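Local coordinates for DinB-like domain-containing protein (Enterococcus faecalis, PDB 3CEX) that is of unknown function but belongs to the DinB superfamily of helical-bundle proteins and pairs with a second copy of itself, at residues A[4-8]-A[122-127]; A[41-47]-A[161-166]; A[51-56]-A[110-115]. All coordinates share one frame; numbering follows the deposited sequence. Where two conformers were deposited one is given.

Interaction 1: residues A[4-8]-A[122-127]; sequences MKVTQ and LDQIKE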
HETATM    1  N   MSE A   4       1.332 -24.374   3.836  1.00 38.70           N
HETATM    2  CA  MSE A   4       1.741 -23.000   3.679  1.00 39.78           C
HETATM    3  C   MSE A   4       1.725 -22.266   5.023  1.00 36.67           C
HETATM    4  O   MSE A   4       0.817 -22.426   5.816  1.00 35.86           O
HETATM    5  CB  MSE A   4       0.829 -22.302   2.696  1.00 39.57           C
HETATM    6  CG  MSE A   4       1.364 -20.950   2.294  1.00 42.54           C
HETATM    7 SE   MSE A   4       0.224 -20.075   0.966  0.80 49.07          SE
HETATM    8  CE  MSE A   4      -0.728 -21.629   0.365  1.00 39.28           C
ATOM      9  N   LYS A   5       2.729 -21.435   5.238  1.00 34.81           N
ATOM     10  CA  LYS A   5       2.757 -20.558   6.379  1.00 33.23           C
ATOM     11  C   LYS A   5       1.653 -19.486   6.280  1.00 31.98           C
ATOM     12  O   LYS A   5       1.353 -18.997   5.174  1.00 29.51           O
ATOM     13  CB  LYS A   5       4.131 -19.881   6.484  1.00 34.88           C
ATOM     14  CG  LYS A   5       5.074 -20.511   7.493  1.00 37.55           C
ATOM     15  CD  LYS A   5       6.326 -21.089   6.891  1.00 40.64           C
ATOM     16  CE  LYS A   5       7.283 -21.461   8.029  1.00 41.60           C
ATOM     17  NZ  LYS A   5       8.587 -21.908   7.496  1.00 42.38           N
ATOM     18  N   VAL A   6       1.073 -19.127   7.434  1.00 29.75           N
ATOM     19  CA  VAL A   6       0.024 -18.104   7.500  1.00 29.50           C
ATOM     20  C   VAL A   6       0.557 -16.677   7.163  1.00 28.01           C
ATOM     21  O   VAL A   6      -0.210 -15.758   6.856  1.00 28.71           O
ATOM     22  CB  VAL A   6      -0.755 -18.155   8.863  1.00 29.29           C
ATOM     23  CG1 VAL A   6      -1.322 -19.579   9.124  1.00 29.26           C
ATOM     24  CG2 VAL A   6       0.123 -17.704  10.016  1.00 29.49           C
ATOM     25  N   THR A   7       1.870 -16.518   7.204  1.00 27.36           N
ATOM     26  CA  THR A   7       2.538 -15.274   6.877  1.00 28.24           C
ATOM     27  C   THR A   7       3.074 -15.216   5.421  1.00 28.05           C
ATOM     28  O   THR A   7       3.642 -14.198   5.020  1.00 26.96           O
ATOM     29  CB  THR A   7       3.736 -15.063   7.841  1.00 28.93           C
ATOM     30  OG1 THR A   7       4.646 -16.164   7.714  1.00 29.25           O
ATOM     31  CG2 THR A   7       3.257 -14.923   9.352  1.00 27.71           C
ATOM     32  N   GLN A   8       2.938 -16.288   4.640  1.00 27.84           N
ATOM     33  CA  GLN A   8       3.559 -16.313   3.292  0.50 27.89           C
ATOM     34  C   GLN A   8       2.973 -15.237   2.361  1.00 28.08           C
ATOM     35  O   GLN A   8       3.725 -14.511   1.673  1.00 26.98           O
ATOM     36  CB  GLN A   8       3.467 -17.696   2.618  0.50 27.80           C
ATOM     37  CG  GLN A   8       3.769 -17.649   1.094  0.50 27.98           C
ATOM     38  CD  GLN A   8       4.025 -19.010   0.461  0.50 28.03           C
ATOM     39  OE1 GLN A   8       4.164 -20.018   1.151  0.50 29.93           O
ATOM     40  NE2 GLN A   8       4.070 -19.042  -0.869  0.50 27.73           N
ATOM     41  N   LEU A 122       8.964 -13.287   9.702  1.00 29.44           N
ATOM     42  CA  LEU A 122       7.696 -13.841   9.245  1.00 30.62           C
ATOM     43  C   LEU A 122       7.796 -15.350   9.043  1.00 31.51           C
ATOM     44  O   LEU A 122       6.847 -16.088   9.297  1.00 30.67           O
ATOM     45  CB  LEU A 122       7.217 -13.181   7.932  1.00 29.72           C
ATOM     46  CG  LEU A 122       6.605 -11.782   8.117  1.00 31.41           C
ATOM     47  CD1 LEU A 122       6.229 -11.180   6.777  1.00 32.28           C
ATOM     48  CD2 LEU A 122       5.409 -11.851   9.001  1.00 31.55           C
ATOM     49  N   ASP A 123       8.938 -15.787   8.542  1.00 33.48           N
ATOM     50  CA  ASP A 123       9.161 -17.204   8.285  1.00 36.25           C
ATOM     51  C   ASP A 123       9.349 -18.024   9.557  1.00 36.33           C
ATOM     52  O   ASP A 123       9.202 -19.251   9.527  1.00 37.15           O
ATOM     53  CB  ASP A 123      10.374 -17.367   7.383  1.00 37.04           C
ATOM     54  CG  ASP A 123      10.091 -16.958   5.952  1.00 43.47           C
ATOM     55  OD1 ASP A 123       8.894 -17.047   5.541  1.00 50.27           O
ATOM     56  OD2 ASP A 123      11.058 -16.532   5.236  1.00 49.42           O
ATOM     57  N   GLN A 124       9.701 -17.365  10.658  1.00 36.76           N
ATOM     58  CA  GLN A 124      10.004 -18.075  11.903  1.00 37.92           C
ATOM     59  C   GLN A 124       8.945 -17.898  12.992  1.00 37.36           C
ATOM     60  O   GLN A 124       8.890 -18.690  13.925  1.00 36.92           O
ATOM     61  CB  GLN A 124      11.395 -17.690  12.414  1.00 38.25           C
ATOM     62  CG  GLN A 124      12.508 -18.099  11.445  1.00 40.33           C
ATOM     63  CD  GLN A 124      13.887 -17.639  11.895  1.00 41.27           C
ATOM     64  OE1 GLN A 124      14.545 -16.852  11.205  1.00 46.78           O
ATOM     65  NE2 GLN A 124      14.334 -18.129  13.046  1.00 44.13           N
ATOM     66  N   ILE A 125       8.088 -16.892  12.870  1.00 37.46           N
ATOM     67  CA  ILE A 125       7.026 -16.714  13.843  1.00 37.67           C
ATOM     68  C   ILE A 125       6.106 -17.949  13.812  1.00 37.77           C
ATOM     69  O   ILE A 125       5.752 -18.423  12.737  1.00 37.28           O
ATOM     70  CB  ILE A 125       6.238 -15.399  13.594  1.00 38.28           C
ATOM     71  CG1 ILE A 125       5.435 -14.994  14.838  1.00 39.92           C
ATOM     72  CG2 ILE A 125       5.351 -15.518  12.398  1.00 35.47           C
ATOM     73  CD1 ILE A 125       6.305 -14.791  16.091  1.00 42.72           C
ATOM     74  N   LYS A 126       5.771 -18.481  14.994  1.00 37.83           N
ATOM     75  CA  LYS A 126       4.774 -19.551  15.144  1.00 38.46           C
ATOM     76  C   LYS A 126       3.378 -18.962  15.246  1.00 38.51           C
ATOM     77  O   LYS A 126       3.180 -17.872  15.791  1.00 37.64           O
ATOM     78  CB  LYS A 126       5.086 -20.446  16.365  1.00 38.90           C
ATOM     79  CG  LYS A 126       6.126 -21.520  16.050  1.00 39.59           C
ATOM     80  CD  LYS A 126       6.881 -22.024  17.282  1.00 41.48           C
ATOM     81  CE  LYS A 126       8.152 -21.195  17.590  1.00 45.15           C
ATOM     82  NZ  LYS A 126       8.897 -20.705  16.348  1.00 47.07           N
ATOM     83  N   GLU A 127       2.420 -19.682  14.689  1.00 38.34           N
ATOM     84  CA  GLU A 127       1.068 -19.192  14.543  1.00 39.59           C
ATOM     85  C   GLU A 127       0.410 -18.906  15.905  1.00 39.31           C
ATOM     86  O   GLU A 127      -0.436 -18.030  16.026  1.00 39.33           O
ATOM     87  CB  GLU A 127       0.284 -20.231  13.749  1.00 39.54           C
ATOM     88  CG  GLU A 127      -1.121 -19.845  13.332  1.00 42.19           C
ATOM     89  CD  GLU A 127      -1.954 -21.073  12.980  1.00 42.69           C
ATOM     90  OE1 GLU A 127      -3.081 -21.219  13.539  1.00 44.99           O
ATOM     91  OE2 GLU A 127      -1.451 -21.899  12.166  1.00 46.49           O
TER
HETATM   92  O   HOH W   1       6.459 -16.261   5.620  1.00 33.92           O
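With chi1 at 59°, Thr-7 sets OG1 between its backbone N and carbonyl carbon, facing the backbone of Leu-122, while CG2 swings to the position anti to the carbonyl carbon and meets Ile-125. OG1 donates a hydrogen bond to Leu-122 O at 2.7 Å; it sits well above the carbonyl plane, 54° out of it, and so does not lie on a lone pair. The same hydroxyl accepts a hydrogen from a water, whose other hydrogen goes to Asp-123 OD1, so this one oxygen is gripped from two directions. Beside this hydroxyl the methyls pack: Thr-7 CG2 lies 3.7 Å from Ile-125 CG2 and 3.8 Å from Leu-122 CD2. A type I turn from Lys-5 to Gln-8, closed by Gln-8 N to Lys-5 O, presents Thr-7 just ahead of helix 8-25. Lys-5 bends at chi2 (117°) and brings CE to 3.3 Å from Asp-123 O; its NZ stays 5.2 Å from Asp-123 OD1, too far for a salt bridge. Val-6 and Glu-127 cross at about a right angle, with Val-6 CG1 3.8 Å from Glu-127 OE2. The other carboxylate oxygen, Glu-127 OE1, accepts a hydrogen bond from Met-4 N of the second subunit, and Leu-9 of that subunit packs on Thr-7. The contact thus ties the chain's N-terminal arm to the region around the C-terminal part of helix 104-124 by a buried hydroxyl satisfied as both donor and acceptor, while the nearby charges of Lys-5 and Asp-123 probably add only a mild attraction.

Interaction 2: residues A[41-47]-A[161-166]; sequences IKSVTWL and QAVYTR. With ACY (acetic acid), chain C.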
ATOM      1  N   ILE A  41       4.481  16.562   1.334  1.00 29.43           N
ATOM      2  CA  ILE A  41       4.808  15.545   0.380  1.00 28.23           C
ATOM      3  C   ILE A  41       6.291  15.194   0.574  1.00 27.71           C
ATOM      4  O   ILE A  41       7.183  16.007   0.269  1.00 29.22           O
ATOM      5  CB  ILE A  41       4.552  16.026  -1.056  1.00 27.95           C
ATOM      6  CG1 ILE A  41       3.109  16.502  -1.222  1.00 28.82           C
ATOM      7  CG2 ILE A  41       4.937  14.921  -2.054  1.00 25.93           C
ATOM      8  CD1 ILE A  41       2.047  15.423  -0.939  1.00 28.47           C
ATOM      9  N   LYS A  42       6.539  14.034   1.143  1.00 26.46           N
ATOM     10  CA  LYS A  42       7.883  13.522   1.401  1.00 26.01           C
ATOM     11  C   LYS A  42       8.653  13.167   0.114  1.00 25.90           C
ATOM     12  O   LYS A  42       8.073  12.776  -0.911  1.00 25.64           O
ATOM     13  CB  LYS A  42       7.823  12.300   2.347  1.00 26.45           C
ATOM     14  CG  LYS A  42       7.103  12.509   3.720  1.00 27.18           C
ATOM     15  CD  LYS A  42       7.902  13.460   4.648  1.00 30.28           C
ATOM     16  CE  LYS A  42       7.475  13.274   6.112  1.00 32.90           C
ATOM     17  NZ  LYS A  42       6.168  13.939   6.457  1.00 31.71           N
ATOM     18  N   SER A  43       9.967  13.343   0.162  1.00 25.63           N
ATOM     19  CA  SER A  43      10.867  12.884  -0.894  1.00 25.41           C
ATOM     20  C   SER A  43      10.861  11.384  -0.985  1.00 25.32           C
ATOM     21  O   SER A  43      10.506  10.700  -0.016  1.00 25.37           O
ATOM     22  CB  SER A  43      12.300  13.361  -0.626  1.00 25.88           C
ATOM     23  OG  SER A  43      12.894  12.745   0.502  1.00 24.91           O
ATOM     24  N   VAL A  44      11.252  10.867  -2.142  1.00 25.00           N
ATOM     25  CA  VAL A  44      11.443   9.413  -2.295  1.00 25.32           C
ATOM     26  C   VAL A  44      12.525   8.925  -1.337  1.00 24.91           C
ATOM     27  O   VAL A  44      12.370   7.882  -0.725  1.00 25.55           O
ATOM     28  CB  VAL A  44      11.725   9.002  -3.762  1.00 24.83           C
ATOM     29  CG1 VAL A  44      12.109   7.519  -3.886  1.00 25.77           C
ATOM     30  CG2 VAL A  44      10.499   9.293  -4.614  1.00 25.76           C
ATOM     31  N   THR A  45      13.581   9.701  -1.147  1.00 24.76           N
ATOM     32  CA  THR A  45      14.615   9.334  -0.166  1.00 24.95           C
ATOM     33  C   THR A  45      14.006   9.185   1.236  1.00 24.97           C
ATOM     34  O   THR A  45      14.234   8.157   1.908  1.00 23.89           O
ATOM     35  CB  THR A  45      15.747  10.349  -0.099  1.00 24.00           C
ATOM     36  OG1 THR A  45      16.488  10.325  -1.315  1.00 24.98           O
ATOM     37  CG2 THR A  45      16.708  10.031   1.078  1.00 24.64           C
ATOM     38  N   TRP A  46      13.202  10.162   1.667  1.00 25.51           N
ATOM     39  CA  TRP A  46      12.542  10.045   3.001  1.00 25.85           C
ATOM     40  C   TRP A  46      11.638   8.806   3.094  1.00 26.33           C
ATOM     41  O   TRP A  46      11.662   8.080   4.083  1.00 24.04           O
ATOM     42  CB  TRP A  46      11.739  11.296   3.325  1.00 26.97           C
ATOM     43  CG  TRP A  46      11.234  11.357   4.770  1.00 27.08           C
ATOM     44  CD1 TRP A  46      11.800  12.064   5.789  1.00 29.10           C
ATOM     45  CD2 TRP A  46      10.090  10.687   5.338  1.00 27.25           C
ATOM     46  NE1 TRP A  46      11.096  11.893   6.938  1.00 28.64           N
ATOM     47  CE2 TRP A  46      10.042  11.046   6.707  1.00 29.20           C
ATOM     48  CE3 TRP A  46       9.098   9.832   4.829  1.00 29.16           C
ATOM     49  CZ2 TRP A  46       9.033  10.582   7.584  1.00 29.22           C
ATOM     50  CZ3 TRP A  46       8.101   9.350   5.706  1.00 29.38           C
ATOM     51  CH2 TRP A  46       8.089   9.719   7.068  1.00 28.13           C
ATOM     52  N   LEU A  47      10.834   8.578   2.046  1.00 26.95           N
ATOM     53  CA  LEU A  47       9.889   7.446   2.020  1.00 27.62           C
ATOM     54  C   LEU A  47      10.580   6.094   2.102  1.00 28.23           C
ATOM     55  O   LEU A  47      10.141   5.205   2.831  1.00 28.91           O
ATOM     56  CB  LEU A  47       9.010   7.515   0.758  1.00 27.03           C
ATOM     57  CG  LEU A  47       8.009   8.668   0.810  1.00 25.79           C
ATOM     58  CD1 LEU A  47       7.434   8.997  -0.564  1.00 27.37           C
ATOM     59  CD2 LEU A  47       6.857   8.319   1.831  1.00 26.28           C
ATOM     60  N   GLN A 161       2.901   6.067  -2.312  1.00 26.20           N
ATOM     61  CA  GLN A 161       3.211   7.511  -2.204  1.00 26.35           C
ATOM     62  C   GLN A 161       4.478   7.860  -2.970  1.00 25.50           C
ATOM     63  O   GLN A 161       4.584   8.924  -3.563  1.00 25.11           O
ATOM     64  CB  GLN A 161       3.303   7.918  -0.709  1.00 27.24           C
ATOM     65  CG  GLN A 161       1.959   7.910  -0.013  1.00 26.06           C
ATOM     66  CD  GLN A 161       2.022   8.161   1.496  1.00 26.94           C
ATOM     67  OE1 GLN A 161       3.106   8.160   2.082  1.00 28.14           O
ATOM     68  NE2 GLN A 161       0.853   8.415   2.117  1.00 22.15           N
ATOM     69  N   ALA A 162       5.463   6.973  -2.960  1.00 25.77           N
ATOM     70  CA  ALA A 162       6.737   7.230  -3.694  1.00 25.49           C
ATOM     71  C   ALA A 162       6.530   7.433  -5.184  1.00 24.56           C
ATOM     72  O   ALA A 162       7.203   8.255  -5.797  1.00 24.93           O
ATOM     73  CB  ALA A 162       7.740   6.102  -3.457  1.00 24.87           C
ATOM     74  N   VAL A 163       5.593   6.691  -5.764  1.00 24.45           N
ATOM     75  CA  VAL A 163       5.220   6.881  -7.175  1.00 23.46           C
ATOM     76  C   VAL A 163       4.717   8.290  -7.452  1.00 23.34           C
ATOM     77  O   VAL A 163       5.102   8.917  -8.440  1.00 22.05           O
ATOM     78  CB  VAL A 163       4.148   5.883  -7.574  1.00 24.35           C
ATOM     79  CG1 VAL A 163       3.607   6.202  -8.957  1.00 22.36           C
ATOM     80  CG2 VAL A 163       4.708   4.444  -7.496  1.00 22.97           C
ATOM     81  N   TYR A 164       3.865   8.789  -6.558  1.00 23.66           N
ATOM     82  CA  TYR A 164       3.319  10.144  -6.661  1.00 23.17           C
ATOM     83  C   TYR A 164       4.385  11.227  -6.506  1.00 23.90           C
ATOM     84  O   TYR A 164       4.417  12.170  -7.279  1.00 22.86           O
ATOM     85  CB  TYR A 164       2.106  10.295  -5.698  1.00 23.56           C
ATOM     86  CG  TYR A 164       0.768   9.944  -6.343  1.00 23.55           C
ATOM     87  CD1 TYR A 164       0.689   9.101  -7.441  1.00 26.73           C
ATOM     88  CD2 TYR A 164      -0.417  10.463  -5.867  1.00 24.21           C
ATOM     89  CE1 TYR A 164      -0.530   8.811  -8.064  1.00 23.96           C
ATOM     90  CE2 TYR A 164      -1.617  10.185  -6.485  1.00 21.79           C
ATOM     91  CZ  TYR A 164      -1.662   9.346  -7.585  1.00 22.35           C
ATOM     92  OH  TYR A 164      -2.864   9.053  -8.210  1.00 24.49           O
ATOM     93  N   THR A 165       5.238  11.114  -5.498  1.00 24.32           N
ATOM     94  CA  THR A 165       6.325  12.067  -5.353  1.00 24.31           C
ATOM     95  C   THR A 165       7.203  12.084  -6.610  1.00 24.73           C
ATOM     96  O   THR A 165       7.628  13.140  -7.073  1.00 25.39           O
ATOM     97  CB  THR A 165       7.220  11.701  -4.182  1.00 23.70           C
ATOM     98  OG1 THR A 165       6.495  11.874  -2.965  1.00 23.33           O
ATOM     99  CG2 THR A 165       8.474  12.614  -4.170  1.00 23.57           C
ATOM    100  N   ARG A 166       7.508  10.909  -7.144  1.00 26.05           N
ATOM    101  CA  ARG A 166       8.288  10.799  -8.385  1.00 25.73           C
ATOM    102  C   ARG A 166       7.622  11.575  -9.504  1.00 25.75           C
ATOM    103  O   ARG A 166       8.279  12.368 -10.198  1.00 24.98           O
ATOM    104  CB  ARG A 166       8.456   9.330  -8.803  1.00 26.55           C
ATOM    105  CG  ARG A 166       9.366   9.083 -10.029  1.00 26.72           C
ATOM    106  CD  ARG A 166       9.031   7.759 -10.721  1.00 29.24           C
ATOM    107  NE  ARG A 166       7.770   7.785 -11.458  1.00 34.16           N
ATOM    108  CZ  ARG A 166       6.871   6.791 -11.506  1.00 34.76           C
ATOM    109  NH1 ARG A 166       5.773   6.945 -12.231  1.00 34.84           N
ATOM    110  NH2 ARG A 166       7.047   5.653 -10.840  1.00 37.09           N
TER
HETATM  111  C   ACY C 301       3.882   3.704 -12.118  1.00 53.11           C
HETATM  112  O   ACY C 301       4.931   3.289 -11.536  1.00 52.70           O
HETATM  113  OXT ACY C 301       3.771   4.863 -12.605  1.00 51.44           O
HETATM  114  CH3 ACY C 301       2.686   2.775 -12.254  1.00 53.23           C
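In the four-helix bundle of this DinB-like domain, the N-terminal end of helix 44-62 and the loop leading into it lie against helix 144-170. The carbonyl of Lys-42 faces helix 144-170 and receives Thr-165 OG1 at 2.7 Å. The donor lies nearly along the C=O axis (172°), so the approach is end-on. In Thr-165 (chi1 -68°) OG1 is anti to the carbonyl carbon and CG2 anti to the backbone N, and both branches lie close to Lys-42 O, CG2 at 3.3 Å; the hydroxyl also passes Ile-41 CG2, and CG2 also packs against Val-44. The next residue after Lys-42, Ser-43, is the N-cap: its OG accepts a hydrogen bond from Trp-46 N at 2.9 Å, which fixes the first turn. Val-44 CG2 settles 3.7 Å from Ala-162 O and 3.9 Å from Thr-165 CG2. A turn further on, the two methyls of Leu-47 divide their work, CD1 resting on Ala-162 CA at 3.7 Å and CD2 touching Gln-161 OE1, whose extended side chain crosses the leucine at about a right angle. Phe-21 of helix 8-25 covers both Leu-47 and Ala-162. The dimer partner also reaches this place: Tyr-164 OH of the second subunit bonds to Lys-42 N, and its side chain packs on Ile-41 and Thr-165. The guanidinium of Arg-166 forms a salt bridge from NH1 to Lys-172 OXT and a hydrogen bond from NH2 to Thr-24 OG1, and it also holds an acetic acid molecule, probably from the crystallisation liquor. That molecule lies at the guanidinium edge in a paired grip, with Arg-166 NH1 to OXT at 2.9 Å and Arg-166 NH2 to O at 3.2 Å.

Interaction 3: residues A[51-56]-A[110-115]; sequences TARELD and YLAASV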
ATOM      1  N   THR A  51      10.492   3.695   5.360  1.00 28.43           N
ATOM      2  CA  THR A  51       9.986   2.332   5.230  1.00 28.21           C
ATOM      3  C   THR A  51      11.010   1.333   5.769  1.00 28.88           C
ATOM      4  O   THR A  51      10.645   0.454   6.533  1.00 28.47           O
ATOM      5  CB  THR A  51       9.586   2.034   3.783  1.00 28.89           C
ATOM      6  OG1 THR A  51       8.529   2.954   3.432  1.00 29.57           O
ATOM      7  CG2 THR A  51       9.098   0.545   3.587  1.00 28.24           C
ATOM      8  N   ALA A  52      12.275   1.458   5.371  1.00 28.15           N
ATOM      9  CA  ALA A  52      13.328   0.577   5.883  1.00 28.74           C
ATOM     10  C   ALA A  52      13.441   0.746   7.399  1.00 29.45           C
ATOM     11  O   ALA A  52      13.556  -0.243   8.127  1.00 29.52           O
ATOM     12  CB  ALA A  52      14.650   0.864   5.207  1.00 27.71           C
ATOM     13  N   ARG A  53      13.387   1.979   7.870  1.00 30.50           N
ATOM     14  CA  ARG A  53      13.536   2.274   9.290  1.00 31.61           C
ATOM     15  C   ARG A  53      12.384   1.700  10.130  1.00 32.45           C
ATOM     16  O   ARG A  53      12.608   1.159  11.224  1.00 33.03           O
ATOM     17  CB  ARG A  53      13.698   3.795   9.473  1.00 32.61           C
ATOM     18  CG  ARG A  53      14.094   4.295  10.820  1.00 35.12           C
ATOM     19  CD  ARG A  53      15.567   4.177  11.102  1.00 41.19           C
ATOM     20  NE  ARG A  53      15.881   5.111  12.186  1.00 46.31           N
ATOM     21  CZ  ARG A  53      15.956   4.815  13.484  1.00 48.28           C
ATOM     22  NH1 ARG A  53      15.787   3.573  13.923  1.00 51.62           N
ATOM     23  NH2 ARG A  53      16.228   5.775  14.358  1.00 50.79           N
ATOM     24  N   GLU A  54      11.158   1.787   9.619  1.00 32.40           N
ATOM     25  CA  GLU A  54      10.025   1.323  10.375  1.00 33.76           C
ATOM     26  C   GLU A  54       9.928  -0.219  10.433  1.00 33.32           C
ATOM     27  O   GLU A  54       9.540  -0.763  11.466  1.00 32.91           O
ATOM     28  CB  GLU A  54       8.737   1.941   9.808  1.00 34.59           C
ATOM     29  CG  GLU A  54       7.510   1.611  10.583  1.00 40.83           C
ATOM     30  CD  GLU A  54       7.346   2.404  11.874  1.00 45.94           C
ATOM     31  OE1 GLU A  54       8.333   2.928  12.440  1.00 52.58           O
ATOM     32  OE2 GLU A  54       6.195   2.497  12.335  1.00 52.67           O
ATOM     33  N   LEU A  55      10.201  -0.902   9.319  1.00 32.47           N
ATOM     34  CA  LEU A  55      10.356  -2.375   9.332  1.00 32.50           C
ATOM     35  C   LEU A  55      11.438  -2.814  10.323  1.00 32.49           C
ATOM     36  O   LEU A  55      11.241  -3.721  11.152  1.00 32.06           O
ATOM     37  CB  LEU A  55      10.694  -2.895   7.929  1.00 31.82           C
ATOM     38  CG  LEU A  55       9.605  -2.738   6.830  1.00 32.17           C
ATOM     39  CD1 LEU A  55      10.133  -3.119   5.437  1.00 30.56           C
ATOM     40  CD2 LEU A  55       8.355  -3.560   7.191  1.00 31.84           C
ATOM     41  N   ASP A  56      12.617  -2.218  10.184  1.00 31.68           N
ATOM     42  CA  ASP A  56      13.725  -2.459  11.093  1.00 32.33           C
ATOM     43  C   ASP A  56      13.292  -2.293  12.569  1.00 31.49           C
ATOM     44  O   ASP A  56      13.288  -3.253  13.340  1.00 31.73           O
ATOM     45  CB  ASP A  56      14.880  -1.492  10.739  1.00 31.53           C
ATOM     46  CG  ASP A  56      16.153  -1.741  11.541  1.00 32.70           C
ATOM     47  OD1 ASP A  56      16.304  -2.819  12.165  1.00 30.34           O
ATOM     48  OD2 ASP A  56      17.034  -0.842  11.500  1.00 30.69           O
ATOM     49  N   TYR A 110      19.838  -0.503   2.534  1.00 26.60           N
ATOM     50  CA  TYR A 110      19.196  -0.532   3.843  1.00 26.46           C
ATOM     51  C   TYR A 110      17.768  -1.113   3.735  1.00 26.75           C
ATOM     52  O   TYR A 110      17.338  -1.908   4.574  1.00 25.52           O
ATOM     53  CB  TYR A 110      19.202   0.861   4.498  1.00 26.71           C
ATOM     54  CG  TYR A 110      18.567   0.919   5.880  1.00 26.37           C
ATOM     55  CD1 TYR A 110      18.776  -0.091   6.826  1.00 27.48           C
ATOM     56  CD2 TYR A 110      17.788   1.981   6.249  1.00 25.48           C
ATOM     57  CE1 TYR A 110      18.174  -0.019   8.123  1.00 27.52           C
ATOM     58  CE2 TYR A 110      17.202   2.051   7.509  1.00 26.36           C
ATOM     59  CZ  TYR A 110      17.386   1.052   8.440  1.00 26.84           C
ATOM     60  OH  TYR A 110      16.780   1.167   9.689  1.00 27.45           O
ATOM     61  N   LEU A 111      17.040  -0.755   2.684  1.00 27.13           N
ATOM     62  CA  LEU A 111      15.725  -1.364   2.476  1.00 27.72           C
ATOM     63  C   LEU A 111      15.810  -2.889   2.277  1.00 28.05           C
ATOM     64  O   LEU A 111      15.018  -3.635   2.849  1.00 27.88           O
ATOM     65  CB  LEU A 111      14.974  -0.716   1.295  1.00 27.56           C
ATOM     66  CG  LEU A 111      13.515  -1.148   1.066  1.00 26.84           C
ATOM     67  CD1 LEU A 111      12.645  -0.869   2.317  1.00 27.54           C
ATOM     68  CD2 LEU A 111      12.925  -0.372  -0.173  1.00 28.18           C
ATOM     69  N   ALA A 112      16.774  -3.342   1.486  1.00 27.91           N
ATOM     70  CA  ALA A 112      16.964  -4.788   1.267  1.00 27.95           C
ATOM     71  C   ALA A 112      17.268  -5.518   2.576  1.00 28.23           C
ATOM     72  O   ALA A 112      16.752  -6.624   2.815  1.00 27.77           O
ATOM     73  CB  ALA A 112      18.100  -5.054   0.234  1.00 28.35           C
ATOM     74  N   ALA A 113      18.111  -4.907   3.422  1.00 28.42           N
ATOM     75  CA  ALA A 113      18.404  -5.458   4.736  1.00 28.00           C
ATOM     76  C   ALA A 113      17.151  -5.497   5.603  1.00 28.19           C
ATOM     77  O   ALA A 113      16.927  -6.480   6.308  1.00 27.65           O
ATOM     78  CB  ALA A 113      19.520  -4.687   5.439  1.00 27.78           C
ATOM     79  N   SER A 114      16.360  -4.423   5.612  1.00 28.10           N
ATOM     80  CA  SER A 114      15.153  -4.420   6.455  1.00 29.14           C
ATOM     81  C   SER A 114      14.058  -5.372   5.965  1.00 29.15           C
ATOM     82  O   SER A 114      13.352  -5.959   6.767  1.00 29.57           O
ATOM     83  CB  SER A 114      14.598  -3.010   6.611  1.00 28.47           C
ATOM     84  OG  SER A 114      15.612  -2.192   7.151  1.00 32.92           O
ATOM     85  N   VAL A 115      13.906  -5.501   4.650  1.00 30.52           N
ATOM     86  CA  VAL A 115      12.983  -6.487   4.085  1.00 30.22           C
ATOM     87  C   VAL A 115      13.421  -7.901   4.430  1.00 30.43           C
ATOM     88  O   VAL A 115      12.585  -8.715   4.823  1.00 30.78           O
ATOM     89  CB  VAL A 115      12.811  -6.286   2.545  1.00 30.90           C
ATOM     90  CG1 VAL A 115      12.039  -7.458   1.915  1.00 30.69           C
ATOM     91  CG2 VAL A 115      12.095  -4.951   2.287  1.00 29.35           C
TER
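Segments 51-56 and 110-115 run in the same direction, their helix axes 27° apart and 8.5 Å at closest approach, with Ala-52 set against Leu-111 and Asp-56 against Ser-114. Ala-52 points toward helix 104-124, and its CB lies over one face of the Tyr-110 ring, 3.9 Å from the centroid, in a CH-pi contact. CB also touches Leu-111 CD1. Tyr-110 can reach across because its CG is anti to the backbone N (chi1 -179°), which carries the ring across to helix 44-62 and its OH to Asp-56. There Tyr-110 OH donates to Asp-56 OD2 at 2.7 Å, on the anti lone pair of that oxygen; the carboxylate stands almost upright to the ring, their planes 81° apart, and meets it at the edge. Backbone N-H groups of Leu-68 and Trp-69 bond to Asp-56 OD1 and OD2 respectively, so the buried carboxylate is held through both oxygens. Ser-114 OG lies 3.0 Å from Ala-52 O and 3.1 Å from the carbonyl O of Tyr-110, so its single proton has an acceptor on each helix. Towards the core, Leu-55 CD1 and Val-115 CG2 lie side by side at 4.1 Å, and Leu-111 and Val-115 pack on His-18 of helix 8-25. On the outer flank the Arg-53 guanidinium makes a cation-pi contact with Trp-69. Two neighbouring helices running in parallel, joined by a long connection, are what the up-down-down-up four-helix bundle of the DinB superfamily requires of its second and third long helices.

Overall arrangement
The three contacts are spread along one four-helix bundle of helices 8-25, 44-62, 104-124 and 144-170. Interactions 1 and 2 lie on opposite sides of the chain's centre, their centres 31 Å apart and nearest atoms about 17 Å apart, while interaction 3 sits near the middle, its centre 19 Å from that of interaction 1 and 16 Å from that of interaction 2. Helix 104-124 links interactions 1 and 3; helix 44-62 links 2 and 3. In sequence the order is 4-8, 41-47, 51-56, 110-115, 122-127, 161-166, so interactions 1 and 2 interlock and both enclose interaction 3. The two ends of the bundle thus meet the second subunit, whereas the helix pair at its middle is joined within the chain.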